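PDB 3GF6: uncharacterized bacterial lipoprotein from Bacteroides thetaiotaomicron VPI-5482, which is of unknown function but is probably a bacterial lipoprotein, with two antiparallel sheets packed against each other. Local coordinates for residues T44-P49 with L57-D62; L63-K68 with L207-E212; L122-D127 with I194-Q199. All coordinates share one frame; numbering follows the deposited sequence.

Contact 1. Residues T44-P49 with L57-D62; sequences TIAQYP and LTFMID
Ala46, Leu57 and Phe59 meet in a buried, mostly apolar contact between the two sheets of this all-beta fold, and Tyr48 closes its end with a single hydrogen bond. Strand 40-46 belongs to one sheet and strand 56-62 to the other, so the backbones do not pair; the chain leaves the first sheet at 47-49 and returns in the second. Ala46 points its CB at the opposite strand, 4.0 Å from Leu57 CD1 and likewise close to Phe59 CE2. Leu57 lays both methyls on the backbone of 46-47: CD2 lies 3.6 Å from Ala46 O and 3.7 Å from Gln47 CA. Phe59 has CG wedged between its backbone N and carbonyl carbon (chi1 54°), a torsion that places CE2 beside Ala46 CB; Val205 packs on both Ala46 and Phe59. Tyr48 has CG beside its backbone N and opposite the carbonyl carbon (chi1 -76°), and its ring runs past Leu57, CE2 standing 4.1 Å from Leu57 CA. The phenol oxygen then accepts the backbone N-H of Thr58, Thr58 N to Tyr48 OH 3.0 Å, with a bent angle of 147° at the hydrogen. The same hydroxyl is hydrogen-bonded to Ser86 OG, while Thr58 turns its own OG1 to Asn195 OD1. A phenylalanine in place of Tyr48 would probably leave the Thr58 N-H and Ser86 OG without this partner. Ala46, Leu57 and the Phe59 ring thus make an apolar contact here, and one hydroxyl, bonded to Thr58 N and Ser86 OG, ties the loop after strand 40-46 to strand 56-62.

Contact 2. Residues L63-K68 with L207-E212; sequences LKNQQK and LRIDKE. With EDO (1,2-ethanediol), chain F.
Ile209 meets Leu63 and Asn65 where the two sheets of the beta sandwich face each other, the segment 63-68 leaving strand 56-62 and crossing to the sheet that holds strand 203-219. The packed side, made by these three buried residues, is small and mostly apolar. Ile209 points toward 63-68 and touches with two branches: CD1 meets Leu63 CD2 at 4.3 Å, and CG2, anti to the backbone N, lies 4.1 Å from Asn65 OD1. The side chains of Asn65 and Ile209 cross at about a right angle. The Asn65 amide is held elsewhere, ND2 to Ser34 OG and OD1 to Asn36 ND2, which fixes its rotation beside the isoleucine. Leu118 and Tyr40 also pack on Ile209, and Phe190 and Leu192 on Leu63. Farther along, a classic beta bulge sets Gln66 and Gln67 opposite the single residue Phe35, where 67-68 pairs with strand 29-35.

Nothing polar bridges the two segments; the charged groups of Arg208 and Asp210 pair apart from this packing. Arg208, partly exposed, is the looser side: it bends at chi3 (62°) and brings NE to Asp210 OD1 at 2.8 Å, a salt bridge on the syn lone pair of the carboxylate oxygen and close to the guanidinium plane. Glu121 takes NH2 of the arginine, and Lys119 binds the second oxygen of Asp210, extending the charge network to strand 112-123. A 1,2-ethanediol, probably from the crystallisation liquor, sits at the guanidinium edge, where Arg208 NH1 donates to its O2 over 2.8 Å at 159°.

Contact 3. Residues L122-D127 with I194-Q199; sequences LLVSGD and INLAGQ
Leu122, near the end of strand 112-123, faces Ile194 of the opposite sheet, the two side chains meeting tip to tip. With CG anti to its backbone N (chi1 178°), Leu122 brings both methyls to Ile194 CD1, which lies 3.7 Å from Leu122 CD2 and 3.9 Å from Leu122 CD1. Their CA atoms stay 9.8 Å apart, a span bridged by side chains alone. Leu123 is skipped by the alternation of the strand, and its backbone bonds to Arg206 of the neighbouring strand. Val124 turns inward again, and here the side chains slide past each other in opposite directions: Val124 CG1 reaches both methyls of Leu196, CD2 at 3.9 Å and CD1 at 4.0 Å. Beyond it Ser125 leaves the interface, its OG bonded to Arg204 O. Val205 packs against Leu122 and Leu196, and Phe59 against Ile194 and Leu196, so the pairs lie within the wider core between the sheets. With no hydrogen bond across the contact, the two segments meet here through apolar side-chain packing alone, and their backbone bonds go to other parts of the chain.

Along the chain contact 1 closes first; contact 2 then opens, and contact 3 is nested within the loop that contact 2 closes. All three bridge the same two antiparallel sheets. Strands 56-62 and 187-198 are neighbours in one; 203-219 runs between 40-46 and 112-123 in the other. The centres of contacts 1 and 3 are about 11 Å apart, joined by a probable backbone hydrogen bond between Leu57 O and Leu196 N. The centre of contact 2 lies about 19 Å from that of contact 1 and 21 Å from that of contact 3, yet Leu207 touches Ile61 and Leu122. The contacts thus belong to one continuous core, built from strands both near and far in sequence.

Contact 1. Residues T44-P49 with L57-D62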
loop_
_atom_site.group_PDB
_atom_site.type_symbol
_atom_site.label_atom_id
_atom_site.label_comp_id
_atom_site.label_asym_id
_atom_site.label_seq_id
_atom_site.Cartn_x
_atom_site.Cartn_y
_atom_site.Cartn_z
ATOM N N THR A 44 0.628 0.237 -16.304
ATOM C CA THR A 44 0.778 1.698 -16.386
ATOM C C THR A 44 2.243 2.009 -16.695
ATOM O O THR A 44 3.122 1.414 -16.099
ATOM C CB THR A 44 0.405 2.374 -15.025
ATOM O OG1 THR A 44 -1.000 2.207 -14.741
ATOM C CG2 THR A 44 0.771 3.865 -15.016
ATOM N N ILE A 45 2.499 2.932 -17.613
ATOM C CA ILE A 45 3.861 3.394 -17.874
ATOM C C ILE A 45 4.245 4.397 -16.789
ATOM O O ILE A 45 3.534 5.391 -16.583
ATOM C CB ILE A 45 3.982 4.025 -19.278
ATOM C CG1 ILE A 45 3.994 2.926 -20.347
ATOM C CG2 ILE A 45 5.255 4.857 -19.408
ATOM C CD1 ILE A 45 3.792 3.434 -21.757
ATOM N N ALA A 46 5.329 4.102 -16.067
ATOM C CA ALA A 46 5.921 5.012 -15.114
ATOM C C ALA A 46 6.984 5.867 -15.805
ATOM O O ALA A 46 7.883 5.355 -16.505
ATOM C CB ALA A 46 6.499 4.260 -13.929
ATOM N N GLN A 47 6.832 7.177 -15.649
ATOM C CA GLN A 47 7.763 8.169 -16.085
ATOM C C GLN A 47 7.471 9.521 -15.429
ATOM O O GLN A 47 6.334 9.795 -15.034
ATOM C CB GLN A 47 7.737 8.322 -17.622
ATOM C CG GLN A 47 6.477 8.901 -18.185
ATOM C CD GLN A 47 6.524 9.055 -19.734
ATOM O OE1 GLN A 47 7.560 9.356 -20.321
ATOM N NE2 GLN A 47 5.397 8.829 -20.380
ATOM N N TYR A 48 8.496 10.365 -15.349
ATOM C CA TYR A 48 8.331 11.696 -14.828
ATOM C C TYR A 48 7.993 12.673 -15.947
ATOM O O TYR A 48 8.763 12.812 -16.893
ATOM C CB TYR A 48 9.635 12.162 -14.137
ATOM C CG TYR A 48 9.823 11.529 -12.787
ATOM C CD1 TYR A 48 8.986 11.858 -11.727
ATOM C CD2 TYR A 48 10.796 10.579 -12.587
ATOM C CE1 TYR A 48 9.163 11.242 -10.513
ATOM C CE2 TYR A 48 11.005 9.997 -11.391
ATOM C CZ TYR A 48 10.171 10.299 -10.347
ATOM O OH TYR A 48 10.330 9.687 -9.118
ATOM N N PRO A 49 6.860 13.388 -15.818
ATOM C CA PRO A 49 6.656 14.450 -16.782
ATOM C C PRO A 49 7.681 15.561 -16.571
ATOM O O PRO A 49 8.198 15.743 -15.465
ATOM C CB PRO A 49 5.246 14.954 -16.508
ATOM C CG PRO A 49 4.683 14.071 -15.412
ATOM C CD PRO A 49 5.839 13.404 -14.758
ATOM N N LEU A 57 12.674 5.743 -11.102
ATOM C CA LEU A 57 11.216 5.930 -11.052
ATOM C C LEU A 57 10.687 5.641 -9.646
ATOM O O LEU A 57 10.639 4.473 -9.224
ATOM C CB LEU A 57 10.546 5.024 -12.078
ATOM C CG LEU A 57 10.938 5.188 -13.551
ATOM C CD1 LEU A 57 10.436 3.959 -14.334
ATOM C CD2 LEU A 57 10.374 6.477 -14.127
ATOM N N THR A 58 10.258 6.693 -8.965
ATOM C CA THR A 58 9.708 6.594 -7.596
ATOM C C THR A 58 8.193 6.777 -7.705
ATOM O O THR A 58 7.718 7.799 -8.251
ATOM C CB THR A 58 10.314 7.629 -6.690
ATOM O OG1 THR A 58 11.747 7.571 -6.794
ATOM C CG2 THR A 58 9.844 7.357 -5.253
ATOM N N PHE A 59 7.426 5.793 -7.218
ATOM C CA PHE A 59 5.967 5.864 -7.314
ATOM C C PHE A 59 5.287 5.097 -6.241
ATOM O O PHE A 59 5.919 4.265 -5.569
ATOM C CB PHE A 59 5.445 5.438 -8.703
ATOM C CG PHE A 59 5.911 4.095 -9.152
ATOM C CD1 PHE A 59 5.271 2.922 -8.754
ATOM C CD2 PHE A 59 7.008 3.990 -9.969
ATOM C CE1 PHE A 59 5.783 1.665 -9.180
ATOM C CE2 PHE A 59 7.485 2.755 -10.395
ATOM C CZ PHE A 59 6.858 1.607 -10.016
HETATM N N MSE A 60 4.003 5.415 -6.027
HETATM C CA MSE A 60 3.249 4.712 -5.046
HETATM C C MSE A 60 1.948 4.176 -5.637
HETATM O O MSE A 60 1.501 4.609 -6.701
HETATM C CB MSE A 60 3.001 5.576 -3.792
HETATM C CG MSE A 60 2.179 6.724 -4.065
HETATM SE SE MSE A 60 0.280 6.400 -3.688
HETATM C CE MSE A 60 0.009 8.318 -3.852
ATOM N N ILE A 61 1.402 3.193 -4.923
ATOM C CA ILE A 61 0.194 2.504 -5.365
ATOM C C ILE A 61 -0.888 2.757 -4.323
ATOM O O ILE A 61 -0.706 2.549 -3.097
ATOM C CB ILE A 61 0.400 0.978 -5.513
ATOM C CG1 ILE A 61 1.568 0.657 -6.437
ATOM C CG2 ILE A 61 -0.931 0.299 -5.989
ATOM C CD1 ILE A 61 1.434 1.224 -7.825
ATOM N N ASP A 62 -2.044 3.223 -4.798
ATOM C CA ASP A 62 -3.260 3.259 -3.965
ATOM C C ASP A 62 -3.864 1.867 -4.077
ATOM O O ASP A 62 -4.261 1.443 -5.166
ATOM C CB ASP A 62 -4.288 4.291 -4.459
ATOM C CG ASP A 62 -3.872 5.743 -4.171
ATOM O OD1 ASP A 62 -2.857 6.010 -3.507
ATOM O OD2 ASP A 62 -4.564 6.645 -4.655
#

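Contact 2. Residues L63-K68 with L207-E212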
loop_
_atom_site.group_PDB
_atom_site.type_symbol
_atom_site.label_atom_id
_atom_site.label_comp_id
_atom_site.label_asym_id
_atom_site.label_seq_id
_atom_site.Cartn_x
_atom_site.Cartn_y
_atom_site.Cartn_z
ATOM N N LEU A 63 -3.949 1.158 -2.959
ATOM C CA LEU A 63 -4.360 -0.253 -2.963
ATOM C C LEU A 63 -5.872 -0.362 -2.827
ATOM O O LEU A 63 -6.473 0.165 -1.882
ATOM C CB LEU A 63 -3.691 -1.018 -1.837
ATOM C CG LEU A 63 -2.181 -1.241 -2.048
ATOM C CD1 LEU A 63 -1.627 -1.694 -0.687
ATOM C CD2 LEU A 63 -1.903 -2.245 -3.134
ATOM N N LYS A 64 -6.485 -1.043 -3.787
ATOM C CA LYS A 64 -7.936 -1.134 -3.847
ATOM C C LYS A 64 -8.359 -2.553 -4.234
ATOM O O LYS A 64 -7.591 -3.268 -4.868
ATOM C CB LYS A 64 -8.499 -0.138 -4.881
ATOM C CG LYS A 64 -8.181 1.310 -4.552
ATOM C CD LYS A 64 -8.823 2.290 -5.547
ATOM C CE LYS A 64 -8.323 3.686 -5.208
ATOM N NZ LYS A 64 -8.913 4.732 -6.056
ATOM N N ASN A 65 -9.600 -2.917 -3.880
ATOM C CA ASN A 65 -10.231 -4.168 -4.290
ATOM C C ASN A 65 -11.546 -3.841 -4.994
ATOM O O ASN A 65 -12.203 -2.871 -4.603
ATOM C CB ASN A 65 -10.453 -5.118 -3.103
ATOM C CG ASN A 65 -9.159 -5.413 -2.354
ATOM O OD1 ASN A 65 -8.230 -5.923 -2.943
ATOM N ND2 ASN A 65 -9.103 -5.093 -1.043
ATOM N N GLN A 66 -11.929 -4.643 -5.996
ATOM C CA GLN A 66 -12.975 -4.216 -6.946
ATOM C C GLN A 66 -14.402 -4.290 -6.393
ATOM O O GLN A 66 -15.266 -3.566 -6.890
ATOM C CB GLN A 66 -12.897 -4.967 -8.268
ATOM C CG GLN A 66 -11.618 -4.677 -9.096
ATOM C CD GLN A 66 -11.780 -5.057 -10.551
ATOM O OE1 GLN A 66 -11.414 -6.162 -10.968
ATOM N NE2 GLN A 66 -12.363 -4.156 -11.327
ATOM N N GLN A 67 -14.672 -5.196 -5.458
ATOM C CA GLN A 67 -16.019 -5.360 -4.867
ATOM C C GLN A 67 -16.110 -4.697 -3.525
ATOM O O GLN A 67 -15.176 -4.783 -2.702
ATOM C CB GLN A 67 -16.374 -6.852 -4.674
ATOM C CG GLN A 67 -16.188 -7.738 -5.902
ATOM C CD GLN A 67 -16.871 -7.231 -7.120
ATOM O OE1 GLN A 67 -16.286 -7.224 -8.219
ATOM N NE2 GLN A 67 -18.108 -6.807 -6.960
ATOM N N LYS A 68 -17.274 -4.077 -3.260
ATOM C CA LYS A 68 -17.592 -3.495 -1.952
ATOM C C LYS A 68 -18.640 -4.395 -1.351
ATOM O O LYS A 68 -19.581 -4.806 -2.041
ATOM C CB LYS A 68 -18.199 -2.094 -2.081
ATOM C CG LYS A 68 -18.356 -1.350 -0.769
ATOM C CD LYS A 68 -19.166 -0.089 -0.889
ATOM C CE LYS A 68 -20.676 -0.346 -1.161
ATOM N NZ LYS A 68 -21.522 0.859 -0.828
ATOM N N LEU A 207 1.121 -4.529 -11.855
ATOM C CA LEU A 207 0.868 -4.968 -10.509
ATOM C C LEU A 207 -0.365 -5.853 -10.590
ATOM O O LEU A 207 -1.483 -5.338 -10.806
ATOM C CB LEU A 207 0.639 -3.803 -9.523
ATOM C CG LEU A 207 0.411 -4.199 -8.045
ATOM C CD1 LEU A 207 1.755 -4.763 -7.492
ATOM C CD2 LEU A 207 -0.093 -3.063 -7.181
ATOM N N ARG A 208 -0.166 -7.155 -10.404
ATOM C CA ARG A 208 -1.305 -8.093 -10.238
ATOM C C ARG A 208 -1.797 -8.112 -8.806
ATOM O O ARG A 208 -1.010 -8.263 -7.869
ATOM C CB ARG A 208 -0.954 -9.494 -10.693
ATOM C CG ARG A 208 -2.161 -10.443 -10.645
ATOM C CD ARG A 208 -1.835 -11.835 -11.101
ATOM N NE ARG A 208 -0.844 -12.498 -10.271
ATOM C CZ ARG A 208 0.437 -12.709 -10.595
ATOM N NH1 ARG A 208 0.945 -12.287 -11.753
ATOM N NH2 ARG A 208 1.225 -13.350 -9.736
ATOM N N ILE A 209 -3.107 -7.915 -8.621
ATOM C CA ILE A 209 -3.747 -8.067 -7.316
ATOM C C ILE A 209 -4.587 -9.340 -7.469
ATOM O O ILE A 209 -5.507 -9.408 -8.328
ATOM C CB ILE A 209 -4.639 -6.880 -6.950
ATOM C CG1 ILE A 209 -3.793 -5.606 -6.825
ATOM C CG2 ILE A 209 -5.488 -7.191 -5.683
ATOM C CD1 ILE A 209 -2.718 -5.625 -5.661
ATOM N N ASP A 210 -4.218 -10.351 -6.680
ATOM C CA ASP A 210 -4.873 -11.658 -6.750
ATOM C C ASP A 210 -6.230 -11.567 -6.074
ATOM O O ASP A 210 -6.465 -10.767 -5.142
ATOM C CB ASP A 210 -4.040 -12.767 -6.110
ATOM C CG ASP A 210 -2.812 -13.168 -6.948
ATOM O OD1 ASP A 210 -2.552 -12.610 -8.007
ATOM O OD2 ASP A 210 -2.071 -14.056 -6.511
ATOM N N LYS A 211 -7.109 -12.450 -6.507
ATOM C CA LYS A 211 -8.502 -12.464 -6.054
ATOM C C LYS A 211 -8.660 -12.675 -4.545
ATOM O O LYS A 211 -9.668 -12.292 -3.994
ATOM C CB LYS A 211 -9.299 -13.510 -6.844
ATOM C CG LYS A 211 -9.179 -14.915 -6.379
ATOM C CD LYS A 211 -9.920 -15.880 -7.326
ATOM C CE LYS A 211 -8.971 -16.787 -8.077
ATOM N NZ LYS A 211 -8.198 -17.687 -7.155
ATOM N N GLU A 212 -7.660 -13.273 -3.885
ATOM C CA GLU A 212 -7.688 -13.492 -2.446
ATOM C C GLU A 212 -7.527 -12.194 -1.634
ATOM O O GLU A 212 -7.799 -12.182 -0.453
ATOM C CB GLU A 212 -6.574 -14.452 -2.013
ATOM C CG GLU A 212 -6.739 -15.905 -2.470
ATOM C CD GLU A 212 -6.337 -16.186 -3.903
ATOM O OE1 GLU A 212 -5.801 -15.332 -4.646
ATOM O OE2 GLU A 212 -6.598 -17.314 -4.306
HETATM C C1 EDO F . 1.822 -11.051 -15.441
HETATM O O1 EDO F . 2.269 -12.095 -14.555
HETATM C C2 EDO F . 0.813 -10.177 -14.708
HETATM O O2 EDO F . -0.166 -10.985 -14.028
#

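Contact 3. Residues L122-D127 with I194-Q199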
loop_
_atom_site.group_PDB
_atom_site.type_symbol
_atom_site.label_atom_id
_atom_site.label_comp_id
_atom_site.label_asym_id
_atom_site.label_seq_id
_atom_site.Cartn_x
_atom_site.Cartn_y
_atom_site.Cartn_z
ATOM N N LEU A 122 4.312 -7.593 -8.186
ATOM C CA LEU A 122 4.860 -6.441 -8.888
ATOM C C LEU A 122 5.852 -6.948 -9.927
ATOM O O LEU A 122 6.722 -7.749 -9.615
ATOM C CB LEU A 122 5.580 -5.508 -7.908
ATOM C CG LEU A 122 6.264 -4.258 -8.477
ATOM C CD1 LEU A 122 5.286 -3.256 -9.096
ATOM C CD2 LEU A 122 7.094 -3.603 -7.364
ATOM N N LEU A 123 5.679 -6.484 -11.164
ATOM C CA LEU A 123 6.611 -6.774 -12.264
ATOM C C LEU A 123 7.016 -5.528 -13.035
ATOM O O LEU A 123 6.145 -4.862 -13.635
ATOM C CB LEU A 123 5.986 -7.743 -13.298
ATOM C CG LEU A 123 5.354 -9.024 -12.782
ATOM C CD1 LEU A 123 3.886 -8.755 -12.396
ATOM C CD2 LEU A 123 5.476 -10.203 -13.842
ATOM N N VAL A 124 8.334 -5.265 -13.107
ATOM C CA VAL A 124 8.877 -4.357 -14.135
ATOM C C VAL A 124 8.936 -5.045 -15.478
ATOM O O VAL A 124 8.981 -6.285 -15.545
ATOM C CB VAL A 124 10.319 -3.837 -13.826
ATOM C CG1 VAL A 124 10.446 -3.486 -12.402
ATOM C CG2 VAL A 124 11.377 -4.870 -14.216
ATOM N N SER A 125 8.927 -4.260 -16.558
ATOM C CA SER A 125 8.939 -4.846 -17.899
ATOM C C SER A 125 10.356 -4.869 -18.402
ATOM O O SER A 125 11.124 -3.939 -18.137
ATOM C CB SER A 125 8.039 -4.074 -18.880
ATOM O OG SER A 125 6.684 -4.177 -18.459
ATOM N N GLY A 126 10.695 -5.932 -19.134
ATOM C CA GLY A 126 12.003 -6.016 -19.788
ATOM C C GLY A 126 13.135 -6.184 -18.777
ATOM O O GLY A 126 12.896 -6.617 -17.638
ATOM N N ASP A 127 14.353 -5.830 -19.191
ATOM C CA ASP A 127 15.579 -6.132 -18.408
ATOM C C ASP A 127 16.482 -4.940 -18.080
ATOM O O ASP A 127 17.611 -5.125 -17.654
ATOM C CB ASP A 127 16.407 -7.180 -19.141
ATOM C CG ASP A 127 16.759 -6.756 -20.529
ATOM O OD1 ASP A 127 16.971 -5.538 -20.738
ATOM O OD2 ASP A 127 16.815 -7.634 -21.415
ATOM N N ILE A 194 7.275 2.391 -3.796
ATOM C CA ILE A 194 8.219 1.721 -4.692
ATOM C C ILE A 194 9.254 2.691 -5.243
ATOM O O ILE A 194 8.956 3.860 -5.495
ATOM C CB ILE A 194 7.467 1.017 -5.881
ATOM C CG1 ILE A 194 6.591 -0.101 -5.360
ATOM C CG2 ILE A 194 8.487 0.426 -6.940
ATOM C CD1 ILE A 194 5.427 -0.443 -6.328
ATOM N N ASN A 195 10.480 2.213 -5.465
ATOM C CA ASN A 195 11.422 2.939 -6.294
ATOM C C ASN A 195 12.111 1.939 -7.220
ATOM O O ASN A 195 12.502 0.884 -6.781
ATOM C CB ASN A 195 12.502 3.670 -5.492
ATOM C CG ASN A 195 13.415 4.506 -6.392
ATOM O OD1 ASN A 195 12.925 5.287 -7.220
ATOM N ND2 ASN A 195 14.742 4.298 -6.288
ATOM N N LEU A 196 12.185 2.256 -8.495
ATOM C CA LEU A 196 12.987 1.441 -9.433
ATOM C C LEU A 196 14.243 2.185 -9.848
ATOM O O LEU A 196 14.229 3.393 -10.042
ATOM C CB LEU A 196 12.200 1.122 -10.705
ATOM C CG LEU A 196 10.748 0.664 -10.554
ATOM C CD1 LEU A 196 10.051 0.510 -11.943
ATOM C CD2 LEU A 196 10.650 -0.626 -9.748
ATOM N N ALA A 197 15.332 1.433 -9.993
ATOM C CA ALA A 197 16.603 1.936 -10.517
ATOM C C ALA A 197 16.875 1.203 -11.814
ATOM O O ALA A 197 16.602 0.011 -11.935
ATOM C CB ALA A 197 17.739 1.723 -9.470
ATOM N N GLY A 198 17.363 1.921 -12.829
ATOM C CA GLY A 198 17.523 1.340 -14.152
ATOM C C GLY A 198 18.321 2.216 -15.103
ATOM O O GLY A 198 19.029 3.139 -14.688
ATOM N N GLN A 199 18.214 1.901 -16.383
ATOM C CA GLN A 199 19.047 2.563 -17.399
ATOM C C GLN A 199 18.257 3.470 -18.343
ATOM O O GLN A 199 18.852 4.164 -19.163
ATOM C CB GLN A 199 19.792 1.523 -18.249
ATOM C CG GLN A 199 20.519 0.428 -17.473
ATOM C CD GLN A 199 21.289 0.952 -16.290
ATOM O OE1 GLN A 199 21.082 0.503 -15.151
ATOM N NE2 GLN A 199 22.156 1.920 -16.532
#